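Local coordinates for serine acetyltransferase (Neisseria gonorrhoeae, PDB 6WYE), which probably catalyses the transfer of an acetyl group from acetyl-CoA to L-serine, giving O-acetyl-L-serine in the first of two steps to L-cysteine, at residues 192-197 with 218-223; 185-190 with 205-210; 137-142 with 173-178; 76-81 with 163-168. All coordinates share one frame; numbering follows the deposited sequence.

Overall arrangement
Contacts 1 and 2 pair successive turns of one left-handed parallel beta-helix, on two of its sheets, with centres about 12 Å apart, and both reach the same bound malate. Contact 2 is the buried one; contact 1 is partly buried, running from the malate pocket to an exposed aspartate. Contact 3 meets the same sheet as contact 1, where strand 174-175 neighbours strand 194-195, but there a helix supplies side-chain donors in place of another strand. Contact 4, partly buried and farthest from contact 1, joins two helix ends by apolar packing alone. Backbone ladders thus dominate inside the coil, side-chain-to-carbonyl bonds at its junction with the helices, and hydrocarbon contacts between the helices.

Contact 1 (192-197 with 218-223); sequences TAVLGN and HPKIGD. With LMR ((2S)-2-hydroxybutanedioic acid), chain I.
His218 begins the pairing with Thr192: its ND1 lies 2.7 Å from Thr192 OG1, in the ring plane, while NE2 at the far edge of the ring donates to malate O4A at 2.9 Å and 173°. Thr192 OG1, which also bonds to the backbone N of Arg217, thus fixes the rotation of the imidazole that holds the ligand. Asp117, Asp182 and His183 of the second subunit bind the same malate. Pro219 offers its carbonyl O to Val194 N at 3.1 Å, and its ring packs on Ile233. At Lys220 the aliphatic chain suits a partly exposed face: CD rests against Val194 CG2 at 3.9 Å, and NZ goes on to a salt bridge with Asp216. Ile221 uses both its backbone N and its backbone O, the N donating to Val194 O (2.8 Å) and the O accepting from Gly196 N (2.9 Å); its branched side chain lies on the buried face with Leu195. Asp223 closes the segment by taking Asn197 N on OD1 at 3.0 Å, a nearly straight bond that meets the carboxylate from above its plane. Gly196, having no side chain, lets that OD1 sit over its CA. Parallel strands stacked in register, turn upon turn, are the hallmark of the left-handed beta-helix of hexapeptide-repeat transferases.

Contact 2 (185-190 with 205-210); sequences TGFVAG and VTLGGS. With LMR ((2S)-2-hydroxybutanedioic acid), chain I.
Gly186 leads its segment up to the carbonyl of Val205 through a turn with phi 90°, a conformation that glycine readily accepts. Phe187 follows, and with its ring swung anti to its own backbone N (chi1 -179°) it reaches over the neighbouring turn: CD1 lies 3.2 Å from Val205 O, and CZ, at the ring edge, meets Leu207 CD1 at 3.8 Å. This large ring fills the buried side together with Val205 and Leu207, which also pack on Ile227. Val188 then starts the ladder. Its N donates to Val205 O at 3.0 Å, and its O takes Leu207 N at 2.7 Å in an almost straight bond. The side chain of Val188 lies on the same face as Thr206, where His203 of the second subunit packs on it and also bonds to Thr206 OG1, so a beta-branched pair suits this subunit interface. Ala189 turns back to the face of Leu207; its small CB comes within 4.2 Å of Leu207 CB and lets the longer leucine lie beside Phe187. Gly190 ends the pairing by donating its N to Leu207 O at 3.1 Å. Lacking side chains, Gly190 and Gly209 let the malate carboxylates approach the backbone closely, and Gly209 N donates to malate O4B at 3.0 Å. Such a glycine-lined groove, at the edge of a left-handed beta-helix and closed by a second subunit, is consistent with the active-site cleft of hexapeptide-repeat acyltransferases.

Contact 3 (137-142 with 173-178); sequences QAHRIN and ARLGYG
His139 and Arg140, consecutive on helix 131-147, donate to carbonyls of strand 174-175 and the residues flanking it, and so bind the helical domain to the left-handed beta-helix. Strand 174-175 is the outermost of its sheet within the chain. On one side the backbone of Arg174 pairs with Ala193 and Leu195; the carbonyls of Ala173 and Leu175 point the other way, where side chains of the helix replace a further strand. His139, with its ring carried anti to the backbone N (chi1 164°), gives NE2-H to Ala173 O at 2.7 Å. The oxygen lies in the imidazole plane, although the donor stands well above the carbonyl plane, 50° out of it. Arginine suits the next position because its chain, extended from CG to NE, spans the gap and ends in several donors. Arg140 NH1 and Arg140 NH2 both grip Gly176 O, at 3.1 and 2.9 Å and from the same face of that carbonyl; NH1 also makes a weak bond to Leu175 O. All these oxygens lie near the guanidinium plane. Behind it, Arg140 NE donates to Gln137 OE1 at 2.8 Å, one helical turn back, which holds the group flat against further rotation. Asp109 supplies the counter-charge: its OD2 forms a salt bridge with Arg140 NH2 and accepts from Gln137 NE2, probably helping to keep the arginine charged in this largely buried place. Between the two polar anchors Leu175 wedges its apolar branch, with CD2 3.5 Å from His139 CD2.

Contact 4 (76-81 with 163-168); sequences SKLGSP and EVFGVD
Phe165 packs against Lys77 and Leu78 through CE1, CZ and CE2, and both side chains cross it at about a right angle. Lys77 touches the ring through its hydrocarbon base: CB is 3.7 Å from Phe165 CZ and CG 4.0 Å from the same atom. The bend at its second torsion (chi2 -62°) then carries Lys77 NZ away to a salt bridge with Glu163 of the third subunit, so a long aliphatic chain with a charged end fits here. Leu78 comes from the next position along, its CD2 3.8 Å from Phe165 CE2 and 4.1 Å from Val164 CB, so that one methyl touches both side chains. The contact lies in the helical domain of serine acetyltransferase, where the C-terminal ends of helices 66-78 and 151-165 meet; Phe165 also lies on His134 and Ala135 of helix 131-147. Val164 points toward the opposing helix and brings both methyls up to the carbonyl of Lys77 from one side, CG2 at 3.8 Å from Lys77 O and CG1 at 3.9 Å. The carbonyls of Leu78 and Gly79 accept from Arg160, one turn before Val164 on helix 151-165. Gly166, with phi 65°, ends that helix, and its O accepts from Gly186 N.

Contact 1 (192-197 with 218-223)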
loop_
_atom_site.group_PDB
_atom_site.type_symbol
_atom_site.label_atom_id
_atom_site.label_comp_id
_atom_site.label_asym_id
_atom_site.label_seq_id
_atom_site.Cartn_x
_atom_site.Cartn_y
_atom_site.Cartn_z
ATOM N N THR A 192 -11.922 6.248 33.699
ATOM C CA THR A 192 -12.348 5.576 34.924
ATOM C C THR A 192 -13.694 4.880 34.771
ATOM O O THR A 192 -14.312 4.510 35.771
ATOM C CB THR A 192 -12.404 6.562 36.094
ATOM O OG1 THR A 192 -13.434 7.530 35.866
ATOM C CG2 THR A 192 -11.074 7.277 36.261
ATOM N N ALA A 193 -14.155 4.677 33.541
ATOM C CA ALA A 193 -15.403 3.960 33.312
ATOM C C ALA A 193 -15.243 2.483 33.659
ATOM O O ALA A 193 -14.186 1.884 33.434
ATOM C CB ALA A 193 -15.835 4.101 31.855
ATOM N N VAL A 194 -16.296 1.899 34.220
ATOM C CA VAL A 194 -16.312 0.485 34.564
ATOM C C VAL A 194 -17.608 -0.114 34.052
ATOM O O VAL A 194 -18.688 0.421 34.316
ATOM C CB VAL A 194 -16.184 0.237 36.079
ATOM C CG1 VAL A 194 -16.217 -1.267 36.355
ATOM C CG2 VAL A 194 -14.910 0.854 36.627
ATOM N N LEU A 195 -17.503 -1.214 33.317
ATOM C CA LEU A 195 -18.669 -1.935 32.828
ATOM C C LEU A 195 -18.668 -3.336 33.419
ATOM O O LEU A 195 -17.661 -4.046 33.325
ATOM C CB LEU A 195 -18.674 -2.025 31.302
ATOM C CG LEU A 195 -19.277 -0.849 30.548
ATOM C CD1 LEU A 195 -18.279 0.288 30.582
ATOM C CD2 LEU A 195 -19.558 -1.301 29.126
ATOM N N GLY A 196 -19.800 -3.728 34.013
ATOM C CA GLY A 196 -19.996 -5.070 34.528
ATOM C C GLY A 196 -20.225 -6.066 33.408
ATOM O O GLY A 196 -19.735 -5.893 32.287
ATOM N N ASN A 197 -20.986 -7.120 33.707
ATOM C CA ASN A 197 -21.206 -8.223 32.781
ATOM C C ASN A 197 -22.595 -8.171 32.169
ATOM O O ASN A 197 -23.521 -7.581 32.727
ATOM C CB ASN A 197 -21.021 -9.575 33.479
ATOM C CG ASN A 197 -19.732 -9.649 34.250
ATOM O OD1 ASN A 197 -18.653 -9.451 33.692
ATOM N ND2 ASN A 197 -19.831 -9.922 35.548
ATOM N N HIS A 218 -16.071 8.886 35.789
ATOM C CA HIS A 218 -16.869 8.257 34.745
ATOM C C HIS A 218 -17.837 7.247 35.354
ATOM O O HIS A 218 -17.636 6.787 36.484
ATOM C CB HIS A 218 -15.968 7.555 33.718
ATOM C CG HIS A 218 -15.030 8.480 33.002
ATOM N ND1 HIS A 218 -13.776 8.797 33.487
ATOM C CD2 HIS A 218 -15.157 9.142 31.826
ATOM C CE1 HIS A 218 -13.169 9.611 32.638
ATOM N NE2 HIS A 218 -13.988 9.842 31.624
ATOM N N PRO A 219 -18.901 6.884 34.633
ATOM C CA PRO A 219 -19.916 5.988 35.202
ATOM C C PRO A 219 -19.382 4.591 35.461
ATOM O O PRO A 219 -18.416 4.125 34.853
ATOM C CB PRO A 219 -21.016 5.952 34.133
ATOM C CG PRO A 219 -20.774 7.158 33.302
ATOM C CD PRO A 219 -19.313 7.423 33.326
ATOM N N LYS A 220 -20.038 3.923 36.397
ATOM C CA LYS A 220 -19.856 2.498 36.626
ATOM C C LYS A 220 -21.196 1.823 36.390
ATOM O O LYS A 220 -22.198 2.189 37.016
ATOM C CB LYS A 220 -19.312 2.243 38.027
ATOM C CG LYS A 220 -18.229 3.239 38.370
ATOM C CD LYS A 220 -17.166 2.682 39.288
ATOM C CE LYS A 220 -16.138 3.772 39.569
ATOM N NZ LYS A 220 -15.214 3.474 40.696
ATOM N N ILE A 221 -21.219 0.874 35.452
ATOM C CA ILE A 221 -22.444 0.259 34.958
ATOM C C ILE A 221 -22.550 -1.153 35.530
ATOM O O ILE A 221 -21.623 -1.965 35.380
ATOM C CB ILE A 221 -22.474 0.220 33.417
ATOM C CG1 ILE A 221 -22.081 1.586 32.823
ATOM C CG2 ILE A 221 -23.839 -0.257 32.931
ATOM C CD1 ILE A 221 -23.103 2.687 33.024
ATOM N N GLY A 222 -23.696 -1.455 36.162
ATOM C CA GLY A 222 -23.915 -2.773 36.731
ATOM C C GLY A 222 -24.336 -3.819 35.701
ATOM O O GLY A 222 -24.676 -3.511 34.558
ATOM N N ASP A 223 -24.331 -5.082 36.141
ATOM C CA ASP A 223 -24.713 -6.202 35.282
ATOM C C ASP A 223 -26.124 -6.026 34.734
ATOM O O ASP A 223 -27.000 -5.447 35.382
ATOM C CB ASP A 223 -24.654 -7.527 36.053
ATOM C CG ASP A 223 -23.262 -7.865 36.572
ATOM O OD1 ASP A 223 -22.324 -7.053 36.427
ATOM O OD2 ASP A 223 -23.115 -8.960 37.155
HETATM C C1 LMR I . -12.053 13.094 30.977
HETATM O O1A LMR I . -12.758 13.281 31.921
HETATM O O1B LMR I . -11.100 12.374 30.987
HETATM C C2 LMR I . -12.415 13.821 29.675
HETATM O O2 LMR I . -11.589 13.445 28.601
HETATM C C3 LMR I . -13.888 13.610 29.311
HETATM C C4 LMR I . -14.209 12.145 29.080
HETATM O O4A LMR I . -13.349 11.341 29.236
HETATM O O4B LMR I . -15.305 11.854 28.725
HETATM O O HOH W 1 -15.451 6.324 38.048
#

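Contact 2 (185-190 with 205-210)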
loop_
_atom_site.group_PDB
_atom_site.type_symbol
_atom_site.label_atom_id
_atom_site.label_comp_id
_atom_site.label_asym_id
_atom_site.label_seq_id
_atom_site.Cartn_x
_atom_site.Cartn_y
_atom_site.Cartn_z
ATOM N N THR A 185 -20.615 2.973 16.181
ATOM C CA THR A 185 -20.147 4.311 15.815
ATOM C C THR A 185 -20.464 5.339 16.892
ATOM O O THR A 185 -21.615 5.491 17.303
ATOM C CB THR A 185 -20.784 4.753 14.506
ATOM O OG1 THR A 185 -20.723 3.670 13.563
ATOM C CG2 THR A 185 -20.033 5.959 13.948
ATOM N N GLY A 186 -19.438 6.056 17.335
ATOM C CA GLY A 186 -19.642 7.126 18.295
ATOM C C GLY A 186 -19.567 6.724 19.753
ATOM O O GLY A 186 -19.744 7.584 20.620
ATOM N N PHE A 187 -19.334 5.446 20.057
ATOM C CA PHE A 187 -19.207 5.027 21.448
ATOM C C PHE A 187 -17.960 5.624 22.076
ATOM O O PHE A 187 -16.887 5.667 21.465
ATOM C CB PHE A 187 -19.156 3.498 21.557
ATOM C CG PHE A 187 -19.039 2.995 22.972
ATOM C CD1 PHE A 187 -20.072 3.203 23.887
ATOM C CD2 PHE A 187 -17.911 2.297 23.390
ATOM C CE1 PHE A 187 -19.985 2.730 25.195
ATOM C CE2 PHE A 187 -17.811 1.825 24.705
ATOM C CZ PHE A 187 -18.858 2.050 25.613
ATOM N N VAL A 188 -18.111 6.114 23.303
ATOM C CA VAL A 188 -17.021 6.723 24.047
ATOM C C VAL A 188 -17.100 6.192 25.469
ATOM O O VAL A 188 -18.175 6.206 26.072
ATOM C CB VAL A 188 -17.107 8.263 24.040
ATOM C CG1 VAL A 188 -16.176 8.855 25.080
ATOM C CG2 VAL A 188 -16.780 8.832 22.671
ATOM N N ALA A 189 -15.978 5.714 25.998
ATOM C CA ALA A 189 -15.898 5.322 27.400
ATOM C C ALA A 189 -14.565 5.822 27.920
ATOM O O ALA A 189 -13.522 5.510 27.338
ATOM C CB ALA A 189 -16.019 3.793 27.574
ATOM N N GLY A 190 -14.592 6.604 29.002
ATOM C CA GLY A 190 -13.415 7.307 29.469
ATOM C C GLY A 190 -12.594 6.543 30.499
ATOM O O GLY A 190 -12.885 5.402 30.856
ATOM N N VAL A 205 -23.350 5.881 22.291
ATOM C CA VAL A 205 -23.461 5.999 23.741
ATOM C C VAL A 205 -22.173 6.567 24.320
ATOM O O VAL A 205 -21.067 6.232 23.886
ATOM C CB VAL A 205 -23.814 4.639 24.363
ATOM C CG1 VAL A 205 -23.545 4.628 25.872
ATOM C CG2 VAL A 205 -25.265 4.324 24.100
ATOM N N THR A 206 -22.314 7.435 25.317
ATOM C CA THR A 206 -21.182 8.052 25.991
ATOM C C THR A 206 -21.166 7.638 27.451
ATOM O O THR A 206 -22.151 7.851 28.163
ATOM C CB THR A 206 -21.257 9.575 25.894
ATOM O OG1 THR A 206 -21.321 9.959 24.519
ATOM C CG2 THR A 206 -20.035 10.194 26.558
ATOM N N LEU A 207 -20.055 7.036 27.884
ATOM C CA LEU A 207 -19.750 6.871 29.305
ATOM C C LEU A 207 -18.664 7.889 29.620
ATOM O O LEU A 207 -17.466 7.601 29.605
ATOM C CB LEU A 207 -19.329 5.436 29.609
ATOM C CG LEU A 207 -20.331 4.447 28.991
ATOM C CD1 LEU A 207 -19.882 3.023 29.157
ATOM C CD2 LEU A 207 -21.745 4.625 29.552
ATOM N N GLY A 208 -19.107 9.121 29.882
ATOM C CA GLY A 208 -18.250 10.281 29.839
ATOM C C GLY A 208 -17.938 10.829 31.225
ATOM O O GLY A 208 -18.581 10.506 32.226
ATOM N N GLY A 209 -16.911 11.678 31.252
ATOM C CA GLY A 209 -16.438 12.289 32.471
ATOM C C GLY A 209 -17.041 13.658 32.712
ATOM O O GLY A 209 -17.809 14.191 31.912
ATOM N N SER A 210 -16.701 14.219 33.874
ATOM C CA SER A 210 -17.091 15.571 34.243
ATOM C C SER A 210 -15.942 16.195 35.018
ATOM O O SER A 210 -15.265 15.510 35.794
ATOM C CB SER A 210 -18.379 15.592 35.076
ATOM O OG SER A 210 -18.851 16.925 35.266
HETATM C C1 LMR I . -12.053 13.094 30.977
HETATM O O1A LMR I . -12.758 13.281 31.921
HETATM O O1B LMR I . -11.100 12.374 30.987
HETATM C C2 LMR I . -12.415 13.821 29.675
HETATM O O2 LMR I . -11.589 13.445 28.601
HETATM C C3 LMR I . -13.888 13.610 29.311
HETATM C C4 LMR I . -14.209 12.145 29.080
HETATM O O4A LMR I . -13.349 11.341 29.236
HETATM O O4B LMR I . -15.305 11.854 28.725
#

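Contact 3 (137-142 with 173-178)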
loop_
_atom_site.group_PDB
_atom_site.type_symbol
_atom_site.label_atom_id
_atom_site.label_comp_id
_atom_site.label_asym_id
_atom_site.label_seq_id
_atom_site.Cartn_x
_atom_site.Cartn_y
_atom_site.Cartn_z
ATOM N N GLN A 137 -12.998 -6.058 21.717
ATOM C CA GLN A 137 -11.885 -6.984 21.893
ATOM C C GLN A 137 -10.550 -6.274 21.729
ATOM O O GLN A 137 -9.596 -6.584 22.449
ATOM C CB GLN A 137 -11.990 -8.165 20.925
ATOM C CG GLN A 137 -13.344 -8.910 20.896
ATOM C CD GLN A 137 -14.090 -8.907 22.223
ATOM O OE1 GLN A 137 -13.495 -9.081 23.291
ATOM N NE2 GLN A 137 -15.409 -8.723 22.155
ATOM N N ALA A 138 -10.448 -5.336 20.777
ATOM C CA ALA A 138 -9.234 -4.530 20.706
ATOM C C ALA A 138 -8.994 -3.817 22.027
ATOM O O ALA A 138 -7.849 -3.706 22.479
ATOM C CB ALA A 138 -9.312 -3.513 19.564
ATOM N N HIS A 139 -10.063 -3.331 22.673
ATOM C CA HIS A 139 -9.847 -2.646 23.949
ATOM C C HIS A 139 -9.359 -3.605 25.027
ATOM O O HIS A 139 -8.457 -3.265 25.800
ATOM C CB HIS A 139 -11.102 -1.948 24.446
ATOM C CG HIS A 139 -11.003 -1.579 25.896
ATOM N ND1 HIS A 139 -10.198 -0.551 26.344
ATOM C CD2 HIS A 139 -11.507 -2.171 27.006
ATOM C CE1 HIS A 139 -10.258 -0.491 27.663
ATOM N NE2 HIS A 139 -11.047 -1.464 28.088
ATOM N N ARG A 140 -9.939 -4.804 25.096
ATOM C CA ARG A 140 -9.492 -5.782 26.088
ATOM C C ARG A 140 -7.990 -6.006 25.992
ATOM O O ARG A 140 -7.273 -5.952 26.999
ATOM C CB ARG A 140 -10.236 -7.107 25.898
ATOM C CG ARG A 140 -11.705 -7.067 26.176
ATOM C CD ARG A 140 -12.278 -8.489 26.167
ATOM N NE ARG A 140 -13.734 -8.485 26.067
ATOM C CZ ARG A 140 -14.546 -8.116 27.056
ATOM N NH1 ARG A 140 -14.047 -7.730 28.227
ATOM N NH2 ARG A 140 -15.858 -8.139 26.881
ATOM N N ILE A 141 -7.482 -6.220 24.775
ATOM C CA ILE A 141 -6.032 -6.329 24.608
ATOM C C ILE A 141 -5.356 -5.009 24.959
ATOM O O ILE A 141 -4.333 -4.980 25.662
ATOM C CB ILE A 141 -5.687 -6.773 23.175
ATOM C CG1 ILE A 141 -6.401 -8.085 22.846
ATOM C CG2 ILE A 141 -4.177 -6.920 23.019
ATOM C CD1 ILE A 141 -6.248 -8.518 21.397
ATOM N N ASN A 142 -5.923 -3.890 24.493
ATOM C CA ASN A 142 -5.345 -2.585 24.810
ATOM C C ASN A 142 -5.234 -2.380 26.312
ATOM O O ASN A 142 -4.219 -1.864 26.803
ATOM C CB ASN A 142 -6.177 -1.461 24.192
ATOM C CG ASN A 142 -5.309 -0.395 23.575
ATOM O OD1 ASN A 142 -4.237 -0.697 23.050
ATOM N ND2 ASN A 142 -5.749 0.860 23.646
ATOM N N ALA A 173 -10.183 1.961 30.894
ATOM C CA ALA A 173 -11.556 1.537 31.124
ATOM C C ALA A 173 -11.613 0.027 31.343
ATOM O O ALA A 173 -10.861 -0.737 30.725
ATOM C CB ALA A 173 -12.440 1.928 29.939
ATOM N N ARG A 174 -12.513 -0.397 32.226
ATOM C CA ARG A 174 -12.640 -1.796 32.634
ATOM C C ARG A 174 -13.968 -2.362 32.140
ATOM O O ARG A 174 -15.034 -1.839 32.477
ATOM C CB ARG A 174 -12.534 -1.920 34.157
ATOM C CG ARG A 174 -11.092 -1.876 34.693
ATOM C CD ARG A 174 -11.041 -1.496 36.171
ATOM N NE ARG A 174 -11.982 -2.267 36.989
ATOM C CZ ARG A 174 -12.573 -1.797 38.088
ATOM N NH1 ARG A 174 -12.324 -0.557 38.505
ATOM N NH2 ARG A 174 -13.413 -2.560 38.771
ATOM N N LEU A 175 -13.903 -3.440 31.359
ATOM C CA LEU A 175 -15.067 -4.005 30.684
ATOM C C LEU A 175 -15.264 -5.455 31.100
ATOM O O LEU A 175 -14.338 -6.266 30.980
ATOM C CB LEU A 175 -14.900 -3.932 29.159
ATOM C CG LEU A 175 -15.458 -2.715 28.407
ATOM C CD1 LEU A 175 -15.054 -1.421 29.066
ATOM C CD2 LEU A 175 -14.989 -2.729 26.958
ATOM N N GLY A 176 -16.472 -5.789 31.553
ATOM C CA GLY A 176 -16.824 -7.161 31.876
ATOM C C GLY A 176 -17.091 -7.979 30.623
ATOM O O GLY A 176 -16.845 -7.541 29.500
ATOM N N TYR A 177 -17.616 -9.191 30.825
ATOM C CA TYR A 177 -17.898 -10.121 29.734
ATOM C C TYR A 177 -19.386 -10.126 29.370
ATOM O O TYR A 177 -20.231 -9.566 30.068
ATOM C CB TYR A 177 -17.439 -11.546 30.088
ATOM C CG TYR A 177 -18.147 -12.153 31.289
ATOM C CD1 TYR A 177 -19.451 -12.625 31.194
ATOM C CD2 TYR A 177 -17.508 -12.246 32.522
ATOM C CE1 TYR A 177 -20.101 -13.170 32.300
ATOM C CE2 TYR A 177 -18.143 -12.797 33.620
ATOM C CZ TYR A 177 -19.434 -13.252 33.507
ATOM O OH TYR A 177 -20.064 -13.792 34.606
ATOM N N GLY A 178 -19.704 -10.814 28.275
ATOM C CA GLY A 178 -21.068 -10.812 27.757
ATOM C C GLY A 178 -21.547 -9.456 27.278
ATOM O O GLY A 178 -22.733 -9.131 27.411
#

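Contact 4 (76-81 with 163-168)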
loop_
_atom_site.group_PDB
_atom_site.type_symbol
_atom_site.label_atom_id
_atom_site.label_comp_id
_atom_site.label_asym_id
_atom_site.label_seq_id
_atom_site.Cartn_x
_atom_site.Cartn_y
_atom_site.Cartn_z
ATOM N N SER A 76 -5.061 -6.894 11.350
ATOM C CA SER A 76 -5.448 -6.418 10.025
ATOM C C SER A 76 -6.156 -5.064 10.113
ATOM O O SER A 76 -5.891 -4.163 9.310
ATOM C CB SER A 76 -6.293 -7.487 9.307
ATOM O OG SER A 76 -7.682 -7.283 9.464
ATOM N N LYS A 77 -7.037 -4.893 11.097
ATOM C CA LYS A 77 -7.816 -3.660 11.186
ATOM C C LYS A 77 -6.963 -2.478 11.631
ATOM O O LYS A 77 -7.089 -1.371 11.094
ATOM C CB LYS A 77 -8.966 -3.822 12.182
ATOM C CG LYS A 77 -9.937 -4.917 11.879
ATOM C CD LYS A 77 -10.633 -4.689 10.572
ATOM C CE LYS A 77 -11.727 -5.724 10.381
ATOM N NZ LYS A 77 -12.465 -5.437 9.133
ATOM N N LEU A 78 -6.113 -2.680 12.634
ATOM C CA LEU A 78 -5.467 -1.557 13.296
ATOM C C LEU A 78 -4.028 -1.360 12.857
ATOM O O LEU A 78 -3.430 -0.335 13.197
ATOM C CB LEU A 78 -5.528 -1.745 14.812
ATOM C CG LEU A 78 -6.973 -1.941 15.260
ATOM C CD1 LEU A 78 -7.033 -2.205 16.748
ATOM C CD2 LEU A 78 -7.800 -0.703 14.888
ATOM N N GLY A 79 -3.468 -2.318 12.127
ATOM C CA GLY A 79 -2.132 -2.163 11.586
ATOM C C GLY A 79 -2.039 -1.022 10.594
ATOM O O GLY A 79 -3.023 -0.595 9.987
ATOM N N SER A 80 -0.824 -0.514 10.444
ATOM C CA SER A 80 -0.580 0.634 9.584
ATOM C C SER A 80 0.887 0.609 9.182
ATOM O O SER A 80 1.655 -0.235 9.668
ATOM C CB SER A 80 -0.948 1.944 10.300
ATOM O OG SER A 80 0.033 2.287 11.256
ATOM N N PRO A 81 1.313 1.506 8.281
ATOM C CA PRO A 81 2.753 1.563 7.974
ATOM C C PRO A 81 3.595 1.780 9.220
ATOM O O PRO A 81 4.604 1.091 9.413
ATOM C CB PRO A 81 2.858 2.729 6.975
ATOM C CG PRO A 81 1.541 3.459 7.062
ATOM C CD PRO A 81 0.537 2.424 7.428
ATOM N N GLU A 163 -9.981 6.049 15.071
ATOM C CA GLU A 163 -9.987 6.323 13.638
ATOM C C GLU A 163 -10.708 5.229 12.860
ATOM O O GLU A 163 -11.564 5.518 12.020
ATOM C CB GLU A 163 -8.549 6.475 13.129
ATOM C CG GLU A 163 -7.911 7.794 13.498
ATOM C CD GLU A 163 -6.485 7.873 13.007
ATOM O OE1 GLU A 163 -5.912 6.805 12.685
ATOM O OE2 GLU A 163 -5.946 8.994 12.936
ATOM N N VAL A 164 -10.369 3.962 13.122
ATOM C CA VAL A 164 -10.834 2.885 12.249
ATOM C C VAL A 164 -12.243 2.460 12.612
ATOM O O VAL A 164 -13.073 2.205 11.726
ATOM C CB VAL A 164 -9.867 1.685 12.310
ATOM C CG1 VAL A 164 -10.444 0.488 11.545
ATOM C CG2 VAL A 164 -8.490 2.072 11.754
ATOM N N PHE A 165 -12.543 2.385 13.913
ATOM C CA PHE A 165 -13.831 1.900 14.386
ATOM C C PHE A 165 -14.789 3.017 14.769
ATOM O O PHE A 165 -15.966 2.740 14.995
ATOM C CB PHE A 165 -13.653 0.969 15.598
ATOM C CG PHE A 165 -12.806 -0.261 15.324
ATOM C CD1 PHE A 165 -12.850 -0.898 14.093
ATOM C CD2 PHE A 165 -11.973 -0.777 16.311
ATOM C CE1 PHE A 165 -12.081 -2.026 13.845
ATOM C CE2 PHE A 165 -11.203 -1.903 16.074
ATOM C CZ PHE A 165 -11.263 -2.540 14.835
ATOM N N GLY A 166 -14.334 4.267 14.820
ATOM C CA GLY A 166 -15.201 5.314 15.319
ATOM C C GLY A 166 -15.542 5.145 16.784
ATOM O O GLY A 166 -16.559 5.661 17.237
ATOM N N VAL A 167 -14.697 4.442 17.537
ATOM C CA VAL A 167 -14.940 4.104 18.935
ATOM C C VAL A 167 -13.759 4.606 19.755
ATOM O O VAL A 167 -12.605 4.320 19.424
ATOM C CB VAL A 167 -15.118 2.587 19.126
ATOM C CG1 VAL A 167 -15.124 2.253 20.609
ATOM C CG2 VAL A 167 -16.405 2.079 18.467
ATOM N N ASP A 168 -14.038 5.345 20.825
ATOM C CA ASP A 168 -12.978 5.898 21.663
ATOM C C ASP A 168 -13.131 5.311 23.061
ATOM O O ASP A 168 -13.996 5.741 23.826
ATOM C CB ASP A 168 -13.034 7.433 21.669
ATOM C CG ASP A 168 -11.859 8.059 22.392
ATOM O OD1 ASP A 168 -11.189 7.359 23.182
ATOM O OD2 ASP A 168 -11.590 9.263 22.173
#